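Side-chain contacts in ecto-NAD+ glycohydrolase (CD38 molecule) (Bos taurus, PDB 3GC6), which belongs to the ADP-ribosyl cyclase family, as a disulfide-rich, glycosylated ectoenzyme of the CD38 type: residues A[89-92]-A[93-97]; A[236-240]-A[241-245]; A[78-81]-A[82-85]. The protein carries 1 engineered substitution. One frame throughout, in Å; residues are numbered along the deposited sequence. Where two conformers were deposited one is given.

Interaction 1 (A[89-92]-A[93-97]); sequences KTKE and LAHEY. With NAG (2-acetamido-2-deoxy-beta-D-glucopyranose), chain C.
Ala94 N donates a hydrogen bond to Thr90 O over 2.8 Å, and this bond closes the first turn of helix 91-101. Thr90 occupies the N-cap, yet its hydroxyl does no capping. With chi1 at 53°, OG1 is tucked between the backbone N and the carbonyl carbon and is satisfied instead by Val168 O of the neighbouring strand; Ala94 CB lies 3.9 Å from OG1, its small methyl fitting beside the threonine. The branch left over, CG2, approaches NAG O7 to 3.4 Å, a van der Waals contact of the methyl with the acetamido oxygen. Two residues on, Glu96 N bonds to Glu92 O at 3.0 Å. The carboxylate of Glu96 turns to Arg100 in a salt bridge, the i to i+4 spacing that suits a helix surface. Between these, the Lys91 chain passes at a slant by the His95 ring, whose exact placing is less sure, while its ammonium makes a weak, long ion pair with Asp116. The carbonyls of Thr90 and Glu92 are thus taken within the helix, by Ala94 N and Glu96 N, whereas Thr90 and Glu96 spend their polar ends elsewhere, so the threonine ties the helix start to strand 164-170.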
ATOM      1  N   LYS A  89      24.635 -19.728  -1.258  1.00  4.21           N
ATOM      2  CA  LYS A  89      25.898 -19.595  -0.502  1.00  4.59           C
ATOM      3  C   LYS A  89      26.583 -18.233  -0.675  1.00  4.78           C
ATOM      4  O   LYS A  89      27.744 -18.075  -0.314  1.00  5.01           O
ATOM      5  CB  LYS A  89      26.894 -20.725  -0.812  1.00  4.85           C
ATOM      6  CG  LYS A  89      26.271 -22.129  -0.987  1.00  5.94           C
ATOM      7  CD  LYS A  89      25.511 -22.558   0.252  1.00  7.76           C
ATOM      8  CE  LYS A  89      24.870 -23.964   0.102  1.00  9.41           C
ATOM      9  NZ  LYS A  89      25.843 -25.069  -0.132  1.00 10.75           N
ATOM     10  N   THR A  90      25.840 -17.244  -1.179  1.00  4.40           N
ATOM     11  CA  THR A  90      26.376 -15.904  -1.466  1.00  4.59           C
ATOM     12  C   THR A  90      25.413 -14.828  -0.936  1.00  4.79           C
ATOM     13  O   THR A  90      25.231 -13.778  -1.563  1.00  4.82           O
ATOM     14  CB  THR A  90      26.485 -15.699  -2.987  1.00  4.47           C
ATOM     15  OG1 THR A  90      25.202 -16.010  -3.555  1.00  4.03           O
ATOM     16  CG2 THR A  90      27.548 -16.634  -3.575  1.00  4.74           C
ATOM     17  N   LYS A  91      24.832 -15.069   0.232  1.00  5.14           N
ATOM     18  CA  LYS A  91      23.759 -14.195   0.707  1.00  5.66           C
ATOM     19  C   LYS A  91      24.127 -12.720   0.648  1.00  5.46           C
ATOM     20  O   LYS A  91      23.389 -11.912   0.099  1.00  5.54           O
ATOM     21  CB  LYS A  91      23.373 -14.540   2.147  1.00  6.18           C
ATOM     22  CG  LYS A  91      22.173 -13.734   2.611  1.00  8.14           C
ATOM     23  CD  LYS A  91      21.621 -14.236   3.938  1.00 10.09           C
ATOM     24  CE  LYS A  91      20.366 -13.450   4.340  1.00 11.56           C
ATOM     25  NZ  LYS A  91      19.177 -13.702   3.461  1.00 11.77           N
ATOM     26  N   GLU A  92      25.242 -12.359   1.258  1.00  5.70           N
ATOM     27  CA  GLU A  92      25.592 -10.933   1.343  1.00  5.88           C
ATOM     28  C   GLU A  92      25.848 -10.316  -0.054  1.00  5.46           C
ATOM     29  O   GLU A  92      25.334  -9.249  -0.406  1.00  5.38           O
ATOM     30  CB  GLU A  92      26.803 -10.739   2.277  1.00  6.29           C
ATOM     31  CG  GLU A  92      26.467 -10.772   3.795  1.00  8.47           C
ATOM     32  CD  GLU A  92      26.224 -12.181   4.364  1.00 11.33           C
ATOM     33  OE1 GLU A  92      26.532 -13.157   3.645  1.00 12.82           O
ATOM     34  OE2 GLU A  92      25.718 -12.320   5.511  1.00 12.61           O
ATOM     35  N   LEU A  93      26.631 -11.015  -0.857  1.00  5.24           N
ATOM     36  CA  LEU A  93      26.973 -10.499  -2.183  1.00  4.78           C
ATOM     37  C   LEU A  93      25.742 -10.395  -3.076  1.00  4.69           C
ATOM     38  O   LEU A  93      25.572  -9.399  -3.778  1.00  4.49           O
ATOM     39  CB  LEU A  93      28.000 -11.407  -2.840  1.00  4.89           C
ATOM     40  CG  LEU A  93      28.313 -11.030  -4.281  1.00  4.70           C
ATOM     41  CD1 LEU A  93      28.982  -9.656  -4.430  1.00  5.44           C
ATOM     42  CD2 LEU A  93      29.158 -12.164  -4.886  1.00  5.28           C
ATOM     43  N   ALA A  94      24.901 -11.432  -3.058  1.00  4.57           N
ATOM     44  CA  ALA A  94      23.747 -11.460  -3.953  1.00  4.48           C
ATOM     45  C   ALA A  94      22.806 -10.307  -3.650  1.00  4.86           C
ATOM     46  O   ALA A  94      22.255  -9.684  -4.565  1.00  4.63           O
ATOM     47  CB  ALA A  94      22.994 -12.831  -3.854  1.00  4.92           C
ATOM     48  N   HIS A  95      22.644 -10.003  -2.369  1.00  4.75           N
ATOM     49  CA  HIS A  95      21.702  -8.940  -2.001  1.00  5.02           C
ATOM     50  C   HIS A  95      22.290  -7.564  -2.289  1.00  4.95           C
ATOM     51  O   HIS A  95      21.578  -6.673  -2.755  1.00  5.17           O
ATOM     52  CB  HIS A  95      21.173  -9.167  -0.592  1.00  5.28           C
ATOM     53  CG  HIS A  95      20.414 -10.463  -0.470  1.00  6.54           C
ATOM     54  ND1 HIS A  95      19.067 -10.576  -0.781  1.00  7.89           N
ATOM     55  CD2 HIS A  95      20.821 -11.714  -0.133  1.00  6.80           C
ATOM     56  CE1 HIS A  95      18.674 -11.828  -0.618  1.00  6.05           C
ATOM     57  NE2 HIS A  95      19.719 -12.540  -0.224  1.00  8.78           N
ATOM     58  N   GLU A  96      23.604  -7.429  -2.114  1.00  4.87           N
ATOM     59  CA  GLU A  96      24.264  -6.177  -2.531  1.00  4.79           C
ATOM     60  C   GLU A  96      24.100  -5.973  -4.040  1.00  4.67           C
ATOM     61  O   GLU A  96      23.745  -4.883  -4.504  1.00  4.73           O
ATOM     62  CB  GLU A  96      25.743  -6.168  -2.121  1.00  5.13           C
ATOM     63  CG  GLU A  96      26.503  -4.877  -2.497  1.00  4.88           C
ATOM     64  CD  GLU A  96      25.951  -3.613  -1.848  1.00  6.50           C
ATOM     65  OE1 GLU A  96      25.179  -3.707  -0.859  1.00  6.59           O
ATOM     66  OE2 GLU A  96      26.326  -2.517  -2.342  1.00  6.26           O
ATOM     67  N   TYR A  97      24.349  -7.028  -4.815  1.00  4.41           N
ATOM     68  CA  TYR A  97      24.191  -6.941  -6.265  1.00  4.47           C
ATOM     69  C   TYR A  97      22.755  -6.560  -6.636  1.00  4.59           C
ATOM     70  O   TYR A  97      22.532  -5.668  -7.455  1.00  4.34           O
ATOM     71  CB  TYR A  97      24.567  -8.299  -6.858  1.00  4.39           C
ATOM     72  CG  TYR A  97      24.202  -8.550  -8.307  1.00  4.29           C
ATOM     73  CD1 TYR A  97      24.908  -7.941  -9.344  1.00  5.22           C
ATOM     74  CD2 TYR A  97      23.221  -9.472  -8.631  1.00  5.33           C
ATOM     75  CE1 TYR A  97      24.614  -8.225 -10.683  1.00  5.46           C
ATOM     76  CE2 TYR A  97      22.923  -9.759  -9.961  1.00  5.68           C
ATOM     77  CZ  TYR A  97      23.595  -9.121 -10.965  1.00  5.73           C
ATOM     78  OH  TYR A  97      23.296  -9.413 -12.281  1.00  6.98           O
TER
HETATM   79  C1  NAG C   1      31.493 -18.053   0.040  1.00  5.44           C
HETATM   80  C2  NAG C   1      31.272 -16.558   0.316  1.00  6.08           C
HETATM   81  C3  NAG C   1      31.947 -16.177   1.647  1.00  6.75           C
HETATM   82  C4  NAG C   1      31.650 -17.150   2.797  1.00  7.64           C
HETATM   83  C5  NAG C   1      31.847 -18.586   2.319  1.00  7.20           C
HETATM   84  C6  NAG C   1      31.455 -19.636   3.374  1.00  7.26           C
HETATM   85  C7  NAG C   1      31.016 -15.098  -1.644  1.00  5.58           C
HETATM   86  C8  NAG C   1      31.704 -14.458  -2.810  1.00  5.96           C
HETATM   87  N2  NAG C   1      31.817 -15.726  -0.762  1.00  5.56           N
HETATM   88  O3  NAG C   1      31.619 -14.849   2.004  1.00  8.00           O
HETATM   89  O4  NAG C   1      32.520 -16.881   3.907  1.00  8.94           O
HETATM   90  O5  NAG C   1      31.036 -18.783   1.171  1.00  6.80           O
HETATM   91  O6  NAG C   1      30.145 -19.394   3.850  1.00  8.19           O
HETATM   92  O7  NAG C   1      29.790 -15.025  -1.524  1.00  5.61           O

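Interaction 2 (A[236-240]-A[241-245]); sequences DNLSR and DQFLQ. With NAG (2-acetamido-2-deoxy-beta-D-glucopyranose), chain C.
Ser239 and Gln242 grip each other twice at the start of helix 240-244. The serine hydroxyl, set between its own backbone N and carbonyl carbon (chi1 65°), faces into the first turn and accepts Gln242 N at 3.1 Å. In return, Gln242 OE1 takes Ser239 N at 2.9 Å, the N-H lying in the amide's carbonyl plane on a lone pair. Gln242 manages this because CG stands beside its own backbone N (chi1 -69°) and the chain then runs extended, carrying the amide back to the N-cap residue; a water also donates to OE1 over 2.7 Å. Leu238 CD2 meets Gln242 CB at 3.9 Å, so the leucine packs against the aliphatic root of the glutamine. Arg240, extended from CG to NE, lays its guanidinium so that NAG C8 rests over one face, 3.5 Å above the plane and offset toward the rim of the group, while NH2 makes a weak in-plane bond to NAG O3 at 2.7 Å; its stronger partner is Asp204, a salt bridge. Phe243 meets the rings of Tyr97 and Trp200. Reciprocal side-chain and backbone bonds of this kind define a capping box, here starting the short helix that follows the edge strand 231-239.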
ATOM      1  N   ASP A 236      32.914 -16.909 -14.698  1.00  5.15           N
ATOM      2  CA  ASP A 236      33.625 -17.169 -13.459  1.00  5.19           C
ATOM      3  C   ASP A 236      34.923 -16.345 -13.392  1.00  5.31           C
ATOM      4  O   ASP A 236      35.108 -15.399 -14.148  1.00  5.51           O
ATOM      5  CB  ASP A 236      33.922 -18.675 -13.318  1.00  5.35           C
ATOM      6  CG  ASP A 236      34.783 -19.206 -14.467  1.00  6.24           C
ATOM      7  OD1 ASP A 236      35.487 -18.396 -15.092  1.00  6.13           O
ATOM      8  OD2 ASP A 236      34.740 -20.425 -14.771  1.00  6.69           O
ATOM      9  N   ASN A 237      35.768 -16.710 -12.447  1.00  5.70           N
ATOM     10  CA  ASN A 237      37.036 -16.051 -12.199  1.00  6.37           C
ATOM     11  C   ASN A 237      36.858 -14.552 -12.036  1.00  6.51           C
ATOM     12  O   ASN A 237      37.535 -13.763 -12.688  1.00  7.25           O
ATOM     13  CB  ASN A 237      38.039 -16.371 -13.314  1.00  6.68           C
ATOM     14  CG  ASN A 237      39.477 -16.177 -12.851  1.00  7.93           C
ATOM     15  OD1 ASN A 237      39.748 -16.138 -11.640  1.00 10.07           O
ATOM     16  ND2 ASN A 237      40.390 -16.039 -13.795  1.00  9.33           N
ATOM     17  N   LEU A 238      35.882 -14.181 -11.211  1.00  6.33           N
ATOM     18  CA  LEU A 238      35.590 -12.761 -10.907  1.00  6.20           C
ATOM     19  C   LEU A 238      35.609 -12.555  -9.412  1.00  5.78           C
ATOM     20  O   LEU A 238      35.012 -13.329  -8.664  1.00  5.70           O
ATOM     21  CB  LEU A 238      34.160 -12.380 -11.386  1.00  6.65           C
ATOM     22  CG  LEU A 238      33.901 -12.312 -12.880  1.00  8.02           C
ATOM     23  CD1 LEU A 238      32.397 -12.212 -13.103  1.00  8.63           C
ATOM     24  CD2 LEU A 238      34.617 -11.125 -13.519  1.00  9.47           C
ATOM     25  N   SER A 239      36.268 -11.489  -8.947  1.00  5.12           N
ATOM     26  CA  SER A 239      36.174 -11.115  -7.552  1.00  4.91           C
ATOM     27  C   SER A 239      34.841 -10.407  -7.340  1.00  4.73           C
ATOM     28  O   SER A 239      34.166 -10.019  -8.310  1.00  5.05           O
ATOM     29  CB  SER A 239      37.309 -10.129  -7.183  1.00  4.77           C
ATOM     30  OG  SER A 239      37.124  -8.917  -7.898  1.00  5.02           O
ATOM     31  N   ARG A 240      34.495 -10.158  -6.080  1.00  5.11           N
ATOM     32  CA  ARG A 240      33.295  -9.373  -5.792  1.00  5.08           C
ATOM     33  C   ARG A 240      33.266  -8.023  -6.518  1.00  4.83           C
ATOM     34  O   ARG A 240      32.258  -7.643  -7.119  1.00  4.80           O
ATOM     35  CB  ARG A 240      33.143  -9.136  -4.291  1.00  5.59           C
ATOM     36  CG  ARG A 240      32.897 -10.391  -3.491  1.00  6.26           C
ATOM     37  CD  ARG A 240      32.687 -10.042  -2.022  1.00  8.25           C
ATOM     38  NE  ARG A 240      32.826 -11.211  -1.158  1.00  9.06           N
ATOM     39  CZ  ARG A 240      31.877 -11.645  -0.337  1.00  9.70           C
ATOM     40  NH1 ARG A 240      30.711 -11.008  -0.255  1.00  9.79           N
ATOM     41  NH2 ARG A 240      32.100 -12.720   0.409  1.00  9.53           N
ATOM     42  N   ASP A 241      34.368  -7.278  -6.452  1.00  4.68           N
ATOM     43  CA  ASP A 241      34.385  -5.954  -7.082  1.00  4.56           C
ATOM     44  C   ASP A 241      34.320  -6.058  -8.599  1.00  4.71           C
ATOM     45  O   ASP A 241      33.642  -5.238  -9.244  1.00  5.05           O
ATOM     46  CB  ASP A 241      35.625  -5.160  -6.664  1.00  4.61           C
ATOM     47  CG  ASP A 241      35.589  -4.755  -5.199  1.00  4.66           C
ATOM     48  OD1 ASP A 241      34.509  -4.819  -4.564  1.00  5.32           O
ATOM     49  OD2 ASP A 241      36.651  -4.334  -4.675  1.00  4.84           O
ATOM     50  N   GLN A 242      35.014  -7.044  -9.185  1.00  4.66           N
ATOM     51  CA  GLN A 242      34.937  -7.206 -10.646  1.00  4.83           C
ATOM     52  C   GLN A 242      33.504  -7.526 -11.061  1.00  4.84           C
ATOM     53  O   GLN A 242      32.999  -6.980 -12.039  1.00  5.24           O
ATOM     54  CB  GLN A 242      35.866  -8.324 -11.135  1.00  4.61           C
ATOM     55  CG  GLN A 242      37.336  -7.956 -10.988  1.00  5.56           C
ATOM     56  CD  GLN A 242      38.235  -9.096 -11.315  1.00  6.35           C
ATOM     57  OE1 GLN A 242      37.982 -10.250 -10.941  1.00  5.67           O
ATOM     58  NE2 GLN A 242      39.329  -8.784 -12.009  1.00  7.27           N
ATOM     59  N   PHE A 243      32.846  -8.388 -10.295  1.00  4.66           N
ATOM     60  CA  PHE A 243      31.471  -8.789 -10.583  1.00  4.88           C
ATOM     61  C   PHE A 243      30.539  -7.583 -10.514  1.00  5.01           C
ATOM     62  O   PHE A 243      29.728  -7.315 -11.427  1.00  5.14           O
ATOM     63  CB  PHE A 243      31.044  -9.846  -9.558  1.00  4.59           C
ATOM     64  CG  PHE A 243      29.567 -10.171  -9.576  1.00  4.14           C
ATOM     65  CD1 PHE A 243      28.965 -10.677 -10.718  1.00  4.62           C
ATOM     66  CD2 PHE A 243      28.789  -9.986  -8.434  1.00  4.86           C
ATOM     67  CE1 PHE A 243      27.626 -10.990 -10.746  1.00  4.80           C
ATOM     68  CE2 PHE A 243      27.426 -10.282  -8.449  1.00  4.46           C
ATOM     69  CZ  PHE A 243      26.835 -10.774  -9.598  1.00  4.39           C
ATOM     70  N   LEU A 244      30.653  -6.827  -9.433  1.00  4.97           N
ATOM     71  CA  LEU A 244      29.742  -5.684  -9.249  1.00  5.30           C
ATOM     72  C   LEU A 244      29.922  -4.614 -10.335  1.00  5.45           C
ATOM     73  O   LEU A 244      28.978  -3.865 -10.660  1.00  5.63           O
ATOM     74  CB  LEU A 244      29.937  -5.078  -7.838  1.00  5.14           C
ATOM     75  CG  LEU A 244      29.418  -5.976  -6.713  1.00  5.85           C
ATOM     76  CD1 LEU A 244      29.868  -5.392  -5.376  1.00  6.70           C
ATOM     77  CD2 LEU A 244      27.888  -6.155  -6.752  1.00  5.52           C
ATOM     78  N   GLN A 245      31.143  -4.511 -10.864  1.00  5.82           N
ATOM     79  CA  GLN A 245      31.471  -3.482 -11.883  1.00  6.52           C
ATOM     80  C   GLN A 245      31.380  -3.987 -13.340  1.00  6.92           C
ATOM     81  O   GLN A 245      31.747  -3.264 -14.288  1.00  6.97           O
ATOM     82  CB  GLN A 245      32.865  -2.896 -11.613  1.00  6.70           C
ATOM     83  CG  GLN A 245      32.969  -2.157 -10.261  1.00  6.24           C
ATOM     84  CD  GLN A 245      34.339  -1.478 -10.049  1.00  7.04           C
ATOM     85  OE1 GLN A 245      35.364  -1.930 -10.575  1.00  7.00           O
ATOM     86  NE2 GLN A 245      34.347  -0.390  -9.270  1.00  6.72           N
TER
HETATM   87  C1  NAG C   1      31.493 -18.053   0.040  1.00  5.44           C
HETATM   88  C2  NAG C   1      31.272 -16.558   0.316  1.00  6.08           C
HETATM   89  C3  NAG C   1      31.947 -16.177   1.647  1.00  6.75           C
HETATM   90  C4  NAG C   1      31.650 -17.150   2.797  1.00  7.64           C
HETATM   91  C5  NAG C   1      31.847 -18.586   2.319  1.00  7.20           C
HETATM   92  C6  NAG C   1      31.455 -19.636   3.374  1.00  7.26           C
HETATM   93  C7  NAG C   1      31.016 -15.098  -1.644  1.00  5.58           C
HETATM   94  C8  NAG C   1      31.704 -14.458  -2.810  1.00  5.96           C
HETATM   95  N2  NAG C   1      31.817 -15.726  -0.762  1.00  5.56           N
HETATM   96  O3  NAG C   1      31.619 -14.849   2.004  1.00  8.00           O
HETATM   97  O4  NAG C   1      32.520 -16.881   3.907  1.00  8.94           O
HETATM   98  O5  NAG C   1      31.036 -18.783   1.171  1.00  6.80           O
HETATM   99  O6  NAG C   1      30.145 -19.394   3.850  1.00  8.19           O
HETATM  100  O7  NAG C   1      29.790 -15.025  -1.524  1.00  5.61           O
HETATM  101  O   HOH W   1      39.576 -12.342 -10.312  1.00  8.85           O
HETATM  102  O   HOH W   2      36.690  -7.701  -4.686  1.00  5.92           O

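Interaction 3 (A[78-81]-A[82-85]); sequences TVPC and GQQV
This is a tight reverse turn in the loop between helix 69-74 and strand 85-88, held by one backbone bond, by side chains that fold back over the turn and by two waters. Gln83 N donates to Pro80 O at 3.1 Å, closing a type II beta turn from Pro80 to Gln83. Pro80 contributes that carbonyl and a ring for the Gln83 amide to lie against, while Cys81 and Gly82 hold the type II angles. Gly82, at the third position, has a positive phi of 84°, where a side chain would be jammed against the carbonyl oxygen of Cys81. The Gln83 chain, extended beyond CG, crosses the Pro80 ring at a slant. Its amide thereby lies against the proline, with NE2 3.5 Å from Pro80 CB and OE1 3.5 Å from Pro80 CG, contacts of a polar group with ring carbons and not hydrogen bonds. Behind the turn, Val79 puts CG1 opposite its backbone N (chi1 169°), which brings that methyl to 3.9 Å from Gln83 CB. Gln84 sends its amide back alongside Val79, OE1 standing 3.7 Å from Val79 CB. That oxygen reaches the valine backbone through water: one water accepts from Val79 N at 2.8 Å and donates to Gln84 OE1 at 2.8 Å. A second water lies between Val79 O and Gln84 OE1, although its protons are shared among several acceptors. The other end of the amide, NE2, is bonded to Phe157 O, so both ends of this buried side chain are engaged. Cys81, at the second position of the turn, points away from 82-85 and is disulfide-bonded to Cys162. A disulfide-anchored Pro-Cys-Gly-Gln type II turn thus leads the chain into strand 85-88, an outermost strand of the four-stranded parallel sheet.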
ATOM      1  N   THR A  78       6.261 -13.075  -7.426  1.00  5.05           N
ATOM      2  CA  THR A  78       6.436 -12.914  -8.868  0.50  5.28           C
ATOM      3  C   THR A  78       7.304 -11.673  -9.087  1.00  5.65           C
ATOM      4  O   THR A  78       7.020 -10.633  -8.484  1.00  6.38           O
ATOM      5  CB  THR A  78       5.044 -12.699  -9.511  0.50  5.37           C
ATOM      6  OG1 THR A  78       4.197 -13.812  -9.193  0.50  5.50           O
ATOM      7  CG2 THR A  78       5.128 -12.561 -11.010  0.50  5.11           C
ATOM      8  N   VAL A  79       8.317 -11.777  -9.939  1.00  5.20           N
ATOM      9  CA  VAL A  79       9.230 -10.667 -10.200  1.00  5.50           C
ATOM     10  C   VAL A  79       9.108 -10.343 -11.693  1.00  5.55           C
ATOM     11  O   VAL A  79       8.983 -11.264 -12.525  1.00  5.43           O
ATOM     12  CB  VAL A  79      10.674 -11.129  -9.855  1.00  5.24           C
ATOM     13  CG1 VAL A  79      11.726 -10.144 -10.347  1.00  5.96           C
ATOM     14  CG2 VAL A  79      10.787 -11.371  -8.338  1.00  6.10           C
ATOM     15  N   PRO A  80       9.162  -9.042 -12.052  1.00  5.52           N
ATOM     16  CA  PRO A  80       9.090  -8.694 -13.473  1.00  5.41           C
ATOM     17  C   PRO A  80      10.139  -9.395 -14.324  1.00  5.30           C
ATOM     18  O   PRO A  80      11.255  -9.677 -13.867  1.00  5.19           O
ATOM     19  CB  PRO A  80       9.339  -7.178 -13.490  1.00  5.63           C
ATOM     20  CG  PRO A  80       8.859  -6.715 -12.150  1.00  5.82           C
ATOM     21  CD  PRO A  80       9.183  -7.851 -11.185  1.00  5.52           C
ATOM     22  N   CYS A  81       9.789  -9.652 -15.580  1.00  5.49           N
ATOM     23  CA  CYS A  81      10.708 -10.300 -16.498  1.00  5.91           C
ATOM     24  C   CYS A  81      12.050  -9.613 -16.534  1.00  5.77           C
ATOM     25  O   CYS A  81      12.125  -8.395 -16.645  1.00  5.89           O
ATOM     26  CB  CYS A  81      10.096 -10.293 -17.895  1.00  6.38           C
ATOM     27  SG  CYS A  81       8.569 -11.237 -17.968  1.00  8.57           S
ATOM     28  N   GLY A  82      13.116 -10.403 -16.443  1.00  5.32           N
ATOM     29  CA  GLY A  82      14.459  -9.865 -16.574  1.00  5.46           C
ATOM     30  C   GLY A  82      15.042  -9.285 -15.291  1.00  5.62           C
ATOM     31  O   GLY A  82      16.207  -8.863 -15.271  1.00  6.25           O
ATOM     32  N   GLN A  83      14.262  -9.259 -14.216  1.00  4.87           N
ATOM     33  CA  GLN A  83      14.743  -8.620 -12.974  1.00  4.81           C
ATOM     34  C   GLN A  83      15.043  -9.623 -11.841  1.00  4.58           C
ATOM     35  O   GLN A  83      15.358  -9.207 -10.716  1.00  4.65           O
ATOM     36  CB  GLN A  83      13.716  -7.589 -12.471  1.00  5.33           C
ATOM     37  CG  GLN A  83      13.588  -6.425 -13.457  1.00  6.73           C
ATOM     38  CD  GLN A  83      12.457  -5.465 -13.075  1.00  8.32           C
ATOM     39  OE1 GLN A  83      12.112  -5.338 -11.905  1.00  8.59           O
ATOM     40  NE2 GLN A  83      11.841  -4.840 -14.079  1.00  9.76           N
ATOM     41  N   GLN A  84      14.946 -10.926 -12.127  1.00  3.98           N
ATOM     42  CA  GLN A  84      14.991 -11.904 -11.050  1.00  3.93           C
ATOM     43  C   GLN A  84      16.399 -12.448 -10.805  1.00  3.84           C
ATOM     44  O   GLN A  84      17.119 -12.797 -11.771  1.00  4.20           O
ATOM     45  CB  GLN A  84      14.062 -13.077 -11.398  1.00  3.88           C
ATOM     46  CG  GLN A  84      13.756 -14.029 -10.256  1.00  4.36           C
ATOM     47  CD  GLN A  84      12.473 -14.808 -10.523  1.00  4.57           C
ATOM     48  OE1 GLN A  84      11.635 -14.397 -11.335  1.00  5.39           O
ATOM     49  NE2 GLN A  84      12.321 -15.929  -9.843  1.00  5.12           N
ATOM     50  N   VAL A  85      16.771 -12.525  -9.515  1.00  3.31           N
ATOM     51  CA  VAL A  85      18.064 -13.047  -9.088  1.00  3.76           C
ATOM     52  C   VAL A  85      17.885 -14.253  -8.165  1.00  3.71           C
ATOM     53  O   VAL A  85      17.063 -14.204  -7.219  1.00  3.87           O
ATOM     54  CB  VAL A  85      18.814 -11.972  -8.302  1.00  3.94           C
ATOM     55  CG1 VAL A  85      20.101 -12.551  -7.704  1.00  4.28           C
ATOM     56  CG2 VAL A  85      19.164 -10.805  -9.269  1.00  4.47           C
TER
HETATM   57  O   HOH W   3      11.364 -13.055 -13.713  1.00  5.43           O
HETATM   58  O   HOH W   4       8.850 -14.403 -10.870  1.00  6.74           O

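How the interactions relate
Interactions 1 and 2 are both helix starts, and they pack on one another: Tyr97 CD1 of interaction 1 comes within 3.4 Å of Phe243 CZ of interaction 2, and Leu93 lies against both Arg240 and Phe243. Both touch the same NAG. All three contacts are partly buried, but the centres of 1 and 3 lie about 12 and 14 Å from the chain centre, that of 2 about 23 Å. Interaction 2 caps its helix with side chains, whereas Thr90 bonds to Val168 O of strand 164-170. Interaction 3, a turn relying on glycine, water and a disulfide, buries Val79 and Gln84 but exposes Pro80 and Cys81; it touches interaction 1 through Val85 and Tyr97.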